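Pyridoxine 4-oxidase (Mesorhizobium loti, PDB 4HA6) probably oxidises the 4-hydroxymethyl group of pyridoxine with oxygen as acceptor, using bound FAD, as a flavoprotein of the GMC oxidoreductase family. Local coordinates at residues A198-T201 with K202-G206; A318-A322 with D323-A327; L221-G225 with N226-S230. One frame throughout, in Å; residues are numbered along the deposited sequence.

Contact 1: A198-T201 with K202-G206; sequences AWLT and KAVRG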
ATOM      1  N   ALA A 198      -8.285 -14.823   2.792  1.00  8.08           N
ATOM      2  CA  ALA A 198      -7.241 -15.644   3.401  1.00 12.52           C
ATOM      3  C   ALA A 198      -7.458 -15.845   4.902  1.00 11.25           C
ATOM      4  O   ALA A 198      -7.231 -16.929   5.424  1.00 12.39           O
ATOM      5  CB  ALA A 198      -5.866 -15.018   3.132  1.00  6.81           C
ATOM      6  N   TRP A 199      -7.885 -14.801   5.606  1.00 12.44           N
ATOM      7  CA  TRP A 199      -7.942 -14.900   7.059  1.00  7.76           C
ATOM      8  C   TRP A 199      -9.343 -15.043   7.621  1.00  9.32           C
ATOM      9  O   TRP A 199      -9.547 -15.790   8.584  1.00 13.46           O
ATOM     10  CB  TRP A 199      -7.210 -13.733   7.722  1.00  7.44           C
ATOM     11  CG  TRP A 199      -5.725 -13.916   7.731  1.00  7.26           C
ATOM     12  CD1 TRP A 199      -4.974 -14.617   8.647  1.00  7.39           C
ATOM     13  CD2 TRP A 199      -4.803 -13.383   6.778  1.00  6.40           C
ATOM     14  NE1 TRP A 199      -3.636 -14.547   8.305  1.00  6.28           N
ATOM     15  CE2 TRP A 199      -3.509 -13.802   7.158  1.00  6.51           C
ATOM     16  CE3 TRP A 199      -4.949 -12.605   5.626  1.00  7.83           C
ATOM     17  CZ2 TRP A 199      -2.370 -13.467   6.419  1.00 12.70           C
ATOM     18  CZ3 TRP A 199      -3.813 -12.256   4.906  1.00 10.90           C
ATOM     19  CH2 TRP A 199      -2.544 -12.683   5.307  1.00  9.78           C
ATOM     20  N   LEU A 200     -10.300 -14.326   7.033  1.00  4.31           N
ATOM     21  CA  LEU A 200     -11.691 -14.423   7.478  1.00 10.94           C
ATOM     22  C   LEU A 200     -12.422 -15.555   6.740  1.00  8.05           C
ATOM     23  O   LEU A 200     -13.374 -15.317   6.001  1.00 12.46           O
ATOM     24  CB  LEU A 200     -12.406 -13.076   7.321  1.00  9.38           C
ATOM     25  CG  LEU A 200     -11.822 -12.011   8.252  1.00  7.76           C
ATOM     26  CD1 LEU A 200     -12.410 -10.623   8.004  1.00  9.24           C
ATOM     27  CD2 LEU A 200     -12.045 -12.431   9.693  1.00 11.60           C
ATOM     28  N   THR A 201     -11.948 -16.784   6.938  1.00 14.65           N
ATOM     29  CA  THR A 201     -12.561 -17.975   6.344  1.00 15.88           C
ATOM     30  C   THR A 201     -13.894 -18.273   7.039  1.00 15.62           C
ATOM     31  O   THR A 201     -14.222 -17.645   8.057  1.00  9.98           O
ATOM     32  CB  THR A 201     -11.641 -19.200   6.506  1.00 18.56           C
ATOM     33  OG1 THR A 201     -11.590 -19.587   7.886  1.00 21.84           O
ATOM     34  CG2 THR A 201     -10.229 -18.876   6.041  1.00 12.55           C
ATOM     35  N   LYS A 202     -14.662 -19.216   6.488  1.00 19.60           N
ATOM     36  CA  LYS A 202     -15.941 -19.615   7.081  1.00 21.84           C
ATOM     37  C   LYS A 202     -15.731 -20.107   8.501  1.00 15.65           C
ATOM     38  O   LYS A 202     -16.478 -19.751   9.413  1.00 17.98           O
ATOM     39  CB  LYS A 202     -16.614 -20.721   6.260  1.00 33.40           C
ATOM     40  CG  LYS A 202     -17.355 -20.232   5.024  1.00 29.82           C
ATOM     41  CD  LYS A 202     -18.733 -20.887   4.910  1.00 40.31           C
ATOM     42  CE  LYS A 202     -18.643 -22.405   4.910  1.00 37.19           C
ATOM     43  NZ  LYS A 202     -19.962 -23.053   5.179  1.00 51.72           N
ATOM     44  N   ALA A 203     -14.695 -20.916   8.681  1.00 15.27           N
ATOM     45  CA  ALA A 203     -14.351 -21.439   9.999  1.00 23.75           C
ATOM     46  C   ALA A 203     -14.043 -20.330  11.003  1.00 19.10           C
ATOM     47  O   ALA A 203     -14.659 -20.273  12.064  1.00 19.50           O
ATOM     48  CB  ALA A 203     -13.182 -22.389   9.892  1.00 22.10           C
ATOM     49  N   VAL A 204     -13.084 -19.463  10.678  1.00 14.71           N
ATOM     50  CA  VAL A 204     -12.780 -18.310  11.531  1.00  8.86           C
ATOM     51  C   VAL A 204     -14.052 -17.523  11.876  1.00 11.56           C
ATOM     52  O   VAL A 204     -14.323 -17.251  13.050  1.00 14.79           O
ATOM     53  CB  VAL A 204     -11.750 -17.359  10.865  1.00 13.96           C
ATOM     54  CG1 VAL A 204     -11.588 -16.079  11.678  1.00  8.56           C
ATOM     55  CG2 VAL A 204     -10.389 -18.065  10.694  1.00 13.32           C
ATOM     56  N   ARG A 205     -14.836 -17.165  10.860  1.00 13.71           N
ATOM     57  CA  ARG A 205     -16.048 -16.375  11.090  1.00 13.72           C
ATOM     58  C   ARG A 205     -17.036 -17.096  12.019  1.00 15.71           C
ATOM     59  O   ARG A 205     -17.827 -16.457  12.714  1.00  9.35           O
ATOM     60  CB  ARG A 205     -16.722 -16.013   9.766  1.00 11.26           C
ATOM     61  CG  ARG A 205     -15.911 -15.081   8.846  1.00 11.83           C
ATOM     62  CD  ARG A 205     -16.581 -14.957   7.466  1.00 20.74           C
ATOM     63  NE  ARG A 205     -15.937 -14.003   6.549  1.00 20.48           N
ATOM     64  CZ  ARG A 205     -16.400 -12.778   6.300  1.00 33.96           C
ATOM     65  NH1 ARG A 205     -17.500 -12.352   6.905  1.00 23.24           N
ATOM     66  NH2 ARG A 205     -15.770 -11.974   5.447  1.00 23.71           N
ATOM     67  N   GLY A 206     -16.978 -18.424  12.043  1.00 13.48           N
ATOM     68  CA  GLY A 206     -17.873 -19.200  12.886  1.00 16.51           C
ATOM     69  C   GLY A 206     -17.532 -19.188  14.366  1.00 20.09           C
ATOM     70  O   GLY A 206     -18.342 -19.628  15.183  1.00 20.62           O
TER
HETATM   71  O   HOH W   1     -13.832 -13.549   3.836  1.00 16.38           O

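Contact 2: A318-A322 with D323-A327; sequences AYMRA and DSFTA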
ATOM      1  N   ALA A 318      10.472  -3.810 -12.770  1.00 10.54           N
ATOM      2  CA  ALA A 318      11.909  -4.018 -12.720  1.00  8.96           C
ATOM      3  C   ALA A 318      12.505  -2.950 -11.811  1.00  6.72           C
ATOM      4  O   ALA A 318      12.579  -1.781 -12.198  1.00 10.09           O
ATOM      5  CB  ALA A 318      12.513  -3.920 -14.112  1.00  4.09           C
ATOM      6  N   TYR A 319      12.912  -3.346 -10.604  1.00  3.94           N
ATOM      7  CA  TYR A 319      13.605  -2.441  -9.689  1.00  5.15           C
ATOM      8  C   TYR A 319      15.097  -2.440 -10.002  1.00  7.96           C
ATOM      9  O   TYR A 319      15.646  -3.463 -10.414  1.00  5.58           O
ATOM     10  CB  TYR A 319      13.361  -2.880  -8.240  1.00  4.65           C
ATOM     11  CG  TYR A 319      11.892  -2.912  -7.935  1.00  5.26           C
ATOM     12  CD1 TYR A 319      11.237  -1.755  -7.536  1.00  8.89           C
ATOM     13  CD2 TYR A 319      11.144  -4.076  -8.102  1.00  6.16           C
ATOM     14  CE1 TYR A 319       9.876  -1.759  -7.270  1.00  8.50           C
ATOM     15  CE2 TYR A 319       9.769  -4.093  -7.845  1.00  4.86           C
ATOM     16  CZ  TYR A 319       9.147  -2.915  -7.435  1.00  7.25           C
ATOM     17  OH  TYR A 319       7.787  -2.868  -7.181  1.00  7.88           O
ATOM     18  N   MET A 320      15.756  -1.301  -9.794  1.00  9.54           N
ATOM     19  CA  MET A 320      17.168  -1.190 -10.144  1.00 10.22           C
ATOM     20  C   MET A 320      17.811   0.026  -9.480  1.00 12.15           C
ATOM     21  O   MET A 320      17.136   0.854  -8.851  1.00  6.14           O
ATOM     22  CB  MET A 320      17.320  -1.112 -11.672  1.00 12.53           C
ATOM     23  CG  MET A 320      16.659   0.124 -12.299  1.00 10.09           C
ATOM     24  SD  MET A 320      16.362   0.032 -14.096  1.00 18.68           S
ATOM     25  CE  MET A 320      14.865  -0.951 -14.147  1.00 15.97           C
ATOM     26  N   ARG A 321      19.123   0.141  -9.622  1.00 12.39           N
ATOM     27  CA  ARG A 321      19.795   1.328  -9.149  1.00  8.88           C
ATOM     28  C   ARG A 321      19.530   2.415 -10.189  1.00 11.05           C
ATOM     29  O   ARG A 321      19.210   2.118 -11.346  1.00  7.93           O
ATOM     30  CB  ARG A 321      21.294   1.064  -8.959  1.00 10.46           C
ATOM     31  CG  ARG A 321      21.604  -0.051  -7.944  1.00 10.89           C
ATOM     32  CD  ARG A 321      21.222   0.334  -6.509  1.00  5.39           C
ATOM     33  NE  ARG A 321      22.126   1.349  -5.986  1.00 15.82           N
ATOM     34  CZ  ARG A 321      22.040   1.881  -4.770  1.00 24.53           C
ATOM     35  NH1 ARG A 321      21.085   1.487  -3.930  1.00 11.50           N
ATOM     36  NH2 ARG A 321      22.913   2.811  -4.398  1.00 18.29           N
ATOM     37  N   ALA A 322      19.629   3.669  -9.777  1.00  8.72           N
ATOM     38  CA  ALA A 322      19.339   4.773 -10.682  1.00 12.35           C
ATOM     39  C   ALA A 322      20.431   5.023 -11.736  1.00 14.63           C
ATOM     40  O   ALA A 322      20.164   5.685 -12.735  1.00 14.84           O
ATOM     41  CB  ALA A 322      19.073   6.033  -9.897  1.00  8.20           C
ATOM     42  N   ASP A 323      21.643   4.510 -11.529  1.00  9.73           N
ATOM     43  CA  ASP A 323      22.764   4.871 -12.413  1.00 20.52           C
ATOM     44  C   ASP A 323      23.375   3.693 -13.177  1.00 25.17           C
ATOM     45  O   ASP A 323      24.383   3.848 -13.880  1.00 17.75           O
ATOM     46  CB  ASP A 323      23.864   5.613 -11.634  1.00 20.14           C
ATOM     47  CG  ASP A 323      24.409   4.801 -10.465  1.00 24.74           C
ATOM     48  OD1 ASP A 323      23.995   3.634 -10.289  1.00 29.05           O
ATOM     49  OD2 ASP A 323      25.259   5.328  -9.717  1.00 31.02           O
ATOM     50  N   SER A 324      22.765   2.521 -13.043  1.00 14.95           N
ATOM     51  CA  SER A 324      23.336   1.313 -13.628  1.00 22.05           C
ATOM     52  C   SER A 324      22.363   0.148 -13.649  1.00 18.59           C
ATOM     53  O   SER A 324      21.647  -0.103 -12.675  1.00 16.88           O
ATOM     54  CB  SER A 324      24.574   0.895 -12.842  1.00 22.40           C
ATOM     55  OG  SER A 324      24.939  -0.434 -13.164  1.00 18.18           O
ATOM     56  N   PHE A 325      22.353  -0.589 -14.750  1.00 12.28           N
ATOM     57  CA  PHE A 325      21.501  -1.770 -14.832  1.00 15.55           C
ATOM     58  C   PHE A 325      22.169  -3.003 -14.212  1.00 12.09           C
ATOM     59  O   PHE A 325      21.514  -4.014 -13.970  1.00 11.42           O
ATOM     60  CB  PHE A 325      21.118  -2.055 -16.288  1.00 15.83           C
ATOM     61  CG  PHE A 325      20.242  -1.001 -16.903  1.00 11.22           C
ATOM     62  CD1 PHE A 325      18.879  -0.961 -16.618  1.00 11.85           C
ATOM     63  CD2 PHE A 325      20.773  -0.070 -17.777  1.00 10.93           C
ATOM     64  CE1 PHE A 325      18.061   0.002 -17.187  1.00 14.70           C
ATOM     65  CE2 PHE A 325      19.973   0.893 -18.357  1.00  9.50           C
ATOM     66  CZ  PHE A 325      18.604   0.928 -18.067  1.00 12.02           C
ATOM     67  N   THR A 326      23.469  -2.915 -13.942  1.00 12.63           N
ATOM     68  CA  THR A 326      24.225  -4.077 -13.466  1.00 15.67           C
ATOM     69  C   THR A 326      24.476  -4.040 -11.969  1.00 18.49           C
ATOM     70  O   THR A 326      24.807  -5.057 -11.359  1.00 19.46           O
ATOM     71  CB  THR A 326      25.594  -4.196 -14.181  1.00 18.98           C
ATOM     72  OG1 THR A 326      26.272  -2.926 -14.152  1.00 13.88           O
ATOM     73  CG2 THR A 326      25.393  -4.646 -15.629  1.00 11.05           C
ATOM     74  N   ALA A 327      24.330  -2.862 -11.377  1.00 17.09           N
ATOM     75  CA  ALA A 327      24.567  -2.713  -9.946  1.00 10.75           C
ATOM     76  C   ALA A 327      23.457  -3.361  -9.112  1.00 12.10           C
ATOM     77  O   ALA A 327      22.274  -3.342  -9.491  1.00  9.90           O
ATOM     78  CB  ALA A 327      24.723  -1.249  -9.593  1.00 11.40           C
TER
HETATM   79  O   HOH W   2      20.551  -1.779 -10.836  1.00  8.28           O

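Contact 3: L221-G225 with N226-S230; sequences LKLEG and NQVRS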
ATOM      1  N   LEU A 221     -12.953   7.933  19.778  1.00  7.15           N
ATOM      2  CA  LEU A 221     -12.545   7.096  20.899  1.00  8.40           C
ATOM      3  C   LEU A 221     -12.716   7.963  22.132  1.00 13.37           C
ATOM      4  O   LEU A 221     -12.296   9.126  22.137  1.00 12.61           O
ATOM      5  CB  LEU A 221     -11.073   6.699  20.792  1.00 11.73           C
ATOM      6  CG  LEU A 221     -10.668   6.082  19.461  1.00 11.14           C
ATOM      7  CD1 LEU A 221      -9.163   5.957  19.363  1.00  6.05           C
ATOM      8  CD2 LEU A 221     -11.345   4.732  19.315  1.00  7.97           C
ATOM      9  N   LYS A 222     -13.320   7.407  23.176  1.00  7.23           N
ATOM     10  CA  LYS A 222     -13.549   8.170  24.392  1.00  5.85           C
ATOM     11  C   LYS A 222     -12.547   7.782  25.474  1.00 11.13           C
ATOM     12  O   LYS A 222     -12.272   6.593  25.708  1.00  8.01           O
ATOM     13  CB  LYS A 222     -14.993   8.002  24.863  1.00 18.31           C
ATOM     14  CG  LYS A 222     -16.010   8.562  23.873  1.00 24.76           C
ATOM     15  CD  LYS A 222     -17.443   8.495  24.427  1.00 43.96           C
ATOM     16  CE  LYS A 222     -18.426   9.286  23.561  1.00 57.03           C
ATOM     17  NZ  LYS A 222     -19.805   9.292  24.155  1.00 56.09           N
ATOM     18  N   LEU A 223     -11.977   8.800  26.110  1.00  9.26           N
ATOM     19  CA  LEU A 223     -10.879   8.599  27.046  1.00 12.54           C
ATOM     20  C   LEU A 223     -11.304   8.710  28.509  1.00 16.90           C
ATOM     21  O   LEU A 223     -12.233   9.442  28.854  1.00 18.21           O
ATOM     22  CB  LEU A 223      -9.760   9.614  26.782  1.00  8.90           C
ATOM     23  CG  LEU A 223      -8.718   9.346  25.692  1.00 18.04           C
ATOM     24  CD1 LEU A 223      -9.282   8.532  24.548  1.00 12.45           C
ATOM     25  CD2 LEU A 223      -8.116  10.659  25.192  1.00  3.68           C
ATOM     26  N   GLU A 224     -10.578   7.989  29.353  1.00 14.40           N
ATOM     27  CA  GLU A 224     -10.675   8.107  30.792  1.00 24.35           C
ATOM     28  C   GLU A 224      -9.256   7.942  31.317  1.00 19.20           C
ATOM     29  O   GLU A 224      -8.691   6.849  31.245  1.00 23.82           O
ATOM     30  CB  GLU A 224     -11.587   7.009  31.350  1.00 22.25           C
ATOM     31  CG  GLU A 224     -11.751   7.032  32.864  1.00 40.76           C
ATOM     32  CD  GLU A 224     -12.888   6.140  33.338  1.00 53.65           C
ATOM     33  OE1 GLU A 224     -12.894   4.931  33.003  1.00 42.21           O
ATOM     34  OE2 GLU A 224     -13.783   6.655  34.043  1.00 55.64           O
ATOM     35  N   GLY A 225      -8.673   9.023  31.833  1.00 14.71           N
ATOM     36  CA  GLY A 225      -7.279   8.998  32.241  1.00 11.12           C
ATOM     37  C   GLY A 225      -6.363   8.645  31.073  1.00 21.77           C
ATOM     38  O   GLY A 225      -6.460   9.233  29.992  1.00 13.81           O
ATOM     39  N   ASN A 226      -5.477   7.676  31.275  1.00 17.08           N
ATOM     40  CA  ASN A 226      -4.561   7.276  30.209  1.00 14.40           C
ATOM     41  C   ASN A 226      -5.035   6.082  29.396  1.00 18.58           C
ATOM     42  O   ASN A 226      -4.222   5.362  28.813  1.00 15.86           O
ATOM     43  CB  ASN A 226      -3.179   6.991  30.767  1.00 12.59           C
ATOM     44  CG  ASN A 226      -2.548   8.216  31.379  1.00 30.35           C
ATOM     45  OD1 ASN A 226      -2.726   9.332  30.883  1.00 25.53           O
ATOM     46  ND2 ASN A 226      -1.814   8.024  32.471  1.00 25.77           N
ATOM     47  N   GLN A 227      -6.350   5.882  29.340  1.00 14.42           N
ATOM     48  CA  GLN A 227      -6.906   4.771  28.580  1.00 13.35           C
ATOM     49  C   GLN A 227      -8.074   5.186  27.709  1.00  7.66           C
ATOM     50  O   GLN A 227      -8.808   6.133  28.044  1.00  7.75           O
ATOM     51  CB  GLN A 227      -7.384   3.685  29.540  1.00 24.65           C
ATOM     52  CG  GLN A 227      -6.273   2.961  30.268  1.00 35.37           C
ATOM     53  CD  GLN A 227      -6.797   1.765  31.023  1.00 33.45           C
ATOM     54  OE1 GLN A 227      -7.719   1.888  31.825  1.00 45.38           O
ATOM     55  NE2 GLN A 227      -6.228   0.596  30.757  1.00 42.88           N
ATOM     56  N   VAL A 228      -8.238   4.479  26.590  1.00 10.06           N
ATOM     57  CA  VAL A 228      -9.474   4.540  25.822  1.00  5.22           C
ATOM     58  C   VAL A 228     -10.504   3.684  26.561  1.00 15.34           C
ATOM     59  O   VAL A 228     -10.260   2.492  26.819  1.00 14.06           O
ATOM     60  CB  VAL A 228      -9.326   3.961  24.407  1.00 12.52           C
ATOM     61  CG1 VAL A 228     -10.690   3.934  23.729  1.00 12.28           C
ATOM     62  CG2 VAL A 228      -8.328   4.781  23.563  1.00  4.03           C
ATOM     63  N   ARG A 229     -11.647   4.275  26.897  1.00 10.89           N
ATOM     64  CA  ARG A 229     -12.655   3.570  27.685  1.00 11.28           C
ATOM     65  C   ARG A 229     -13.734   2.976  26.793  1.00 11.64           C
ATOM     66  O   ARG A 229     -14.203   1.848  27.016  1.00 15.31           O
ATOM     67  CB  ARG A 229     -13.255   4.509  28.735  1.00 14.86           C
ATOM     68  CG  ARG A 229     -14.439   3.936  29.508  1.00 24.50           C
ATOM     69  CD  ARG A 229     -14.986   4.972  30.480  1.00 34.51           C
ATOM     70  NE  ARG A 229     -16.157   4.517  31.232  1.00 37.80           N
ATOM     71  CZ  ARG A 229     -17.400   4.942  31.010  1.00 41.28           C
ATOM     72  NH1 ARG A 229     -17.638   5.824  30.047  1.00 43.02           N
ATOM     73  NH2 ARG A 229     -18.407   4.487  31.746  1.00 45.29           N
ATOM     74  N   SER A 230     -14.120   3.726  25.767  1.00 17.35           N
ATOM     75  CA  SER A 230     -15.142   3.257  24.845  1.00 14.17           C
ATOM     76  C   SER A 230     -14.959   3.853  23.455  1.00 16.29           C
ATOM     77  O   SER A 230     -14.135   4.750  23.254  1.00 10.74           O
ATOM     78  CB  SER A 230     -16.533   3.612  25.374  1.00 17.49           C
ATOM     79  OG  SER A 230     -16.729   5.016  25.376  1.00 11.16           O
TER

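Contact 1: A198-T201 with K202-G206
Arg205 lays its side chain back over the turn at Leu200, its aliphatic carbons passing the carbonyls of Leu200 and Thr201 and its NE lying 3.7 Å from Leu200 CB. The chain runs extended from CG to NE, which brings NE within 2.9 Å of Leu200 O. That oxygen sits at the edge of the guanidinium, in its plane, while NE stands above the plane of the carbonyl rather than on a lone pair. A water that donates to Leu200 O and accepts from Arg205 NH2 bridges the two beside this bond, so Leu200 O has two donors. NH1 forms a salt bridge with Glu36, which together with the inner bonds should hold the guanidinium in place and balance its charge. Thr201 OG1, set between the backbone N and the carbonyl carbon (chi1 70°), accepts from Val204 N at 3.2 Å in a nearly straight bond (170°). Thr201 O takes Arg205 N at 2.9 Å, the first turn of helix 202-205. Val204 points back at the turn; its CG2 lies 3.2 Å from Trp199 O, and CG1 meets Leu200 CD2 at 4.2 Å, the two side chains crossing at about a right angle. Trp199, Leu200 and Val204 also rest on helix 11-20, the helix of a probable Rossmann-type GxGxxG motif, whose Ser11 and Ala12 bind FAD. An inverse gamma turn centred on Leu200 thus leads into a Thr201 N-cap between helices 195-199 and 202-205, packed on helix 11-20 of the FAD-binding fold.

Contact 2: A318-A322 with D323-A327
A water gripped at 2.7 Å by each of three backbone atoms, Arg321 N, Ser324 O and Ala327 O, joins the end of the strand to the returning chain; it accepts from the amide and donates to both carbonyls. Ser324 OG holds the bend from within, accepting from Thr326 N at 3.0 Å and Ala327 N at 3.1 Å, the pattern of an ST turn combined with an ST motif. Both bonds are bent, the N-H...O angles being 147° and 140°, as one oxygen serves two successive amides. Beside the water the Arg321 side chain folds over the loop, bent at chi2 and chi3, and its CG meets Ala327 CB at 3.7 Å. Its guanidinium reaches Gln330 O, farther along the same loop, through NH1. The Met320 and Phe325 side chains run alongside each other in the same direction. The sulfur approaches the ring obliquely, Met320 SD being 3.5 Å from Phe325 CE1, a Met-aromatic contact. Met320 CG stands between the backbone N and the carbonyl carbon (chi1 63°); with chi2 near anti, this puts SD beside CE1. A glycerol, probably from the crystallisation liquor, also lies near the ring. The bend opens the loop between the antiparallel strands 314-320 and 333-338; Met320 bonds through its backbone to Ile333 and to Glu332 just before that strand, and helix 392-409 covers Met320 through Ala404 and Ile408, and Ala322 through Arg397 and Arg400.

Contact 3: L221-G225 with N226-S230
Lys222 O meets two successive amides of the facing strand, Arg229 N at 2.7 Å and, weakly, Ser230 N at 3.4 Å. Lys222 N returns a nearly straight bond to Ser230 O (2.8 Å), and Glu224 N bonds to Gln227 O at 2.9 Å. Among the side chains, Leu223 CD1 lies 4.0 Å from Val228 CG2, and Leu221 CB touches Val228 CG1. Glu224 reaches across to Arg229, with Glu224 OE1 3.3 Å from Arg229 CD and 3.7 Å from Arg229 NE in a long salt bridge, the carboxylate and guanidinium planes standing 64° apart. In both, CG is anti to the backbone N (chi1 179° and 173°) and the chain beyond is extended, which brings them together. With Arg229 and Ser230 both facing Lys222, this is a classic beta bulge in a hairpin, closed by a type II' turn from Glu224 to Gln227 with Gly225 at positive phi. Beyond the hairpin, Ser230 OG, which packs against Lys222 CB, is hydrogen-bonded to Glu241 of strand 238-243. Leu221 and Val228 both rest on Leu473 of strand 473-475, and Leu221 also on Leu259 and Leu260 of helix 252-262. Just past the turn, Asn472 OD1 accepts from Val228 N; in the turn itself Asn226 bonds through its backbone to Asp471.

How the contacts relate
All three contacts are local bends of the chain, none touching another. Contacts 1 and 3, their centres about 31 Å apart, are partly buried, contact 1 resting on helix 11-20 and contact 3 on strand 473-475 and helix 252-262. Contact 2 is mostly surface, with Met320 its buried residue; its centre lies about 42 Å from that of contact 1 and 50 Å from that of contact 3, on the opposite side of the chain's centre from both. Their chemistry follows the elements joined: capping and an arginine-carbonyl bond between two helices in contact 1, a water and a serine hydroxyl shaping the loop that leaves strand 314-320 in contact 2, and direct backbone pairing in contact 3.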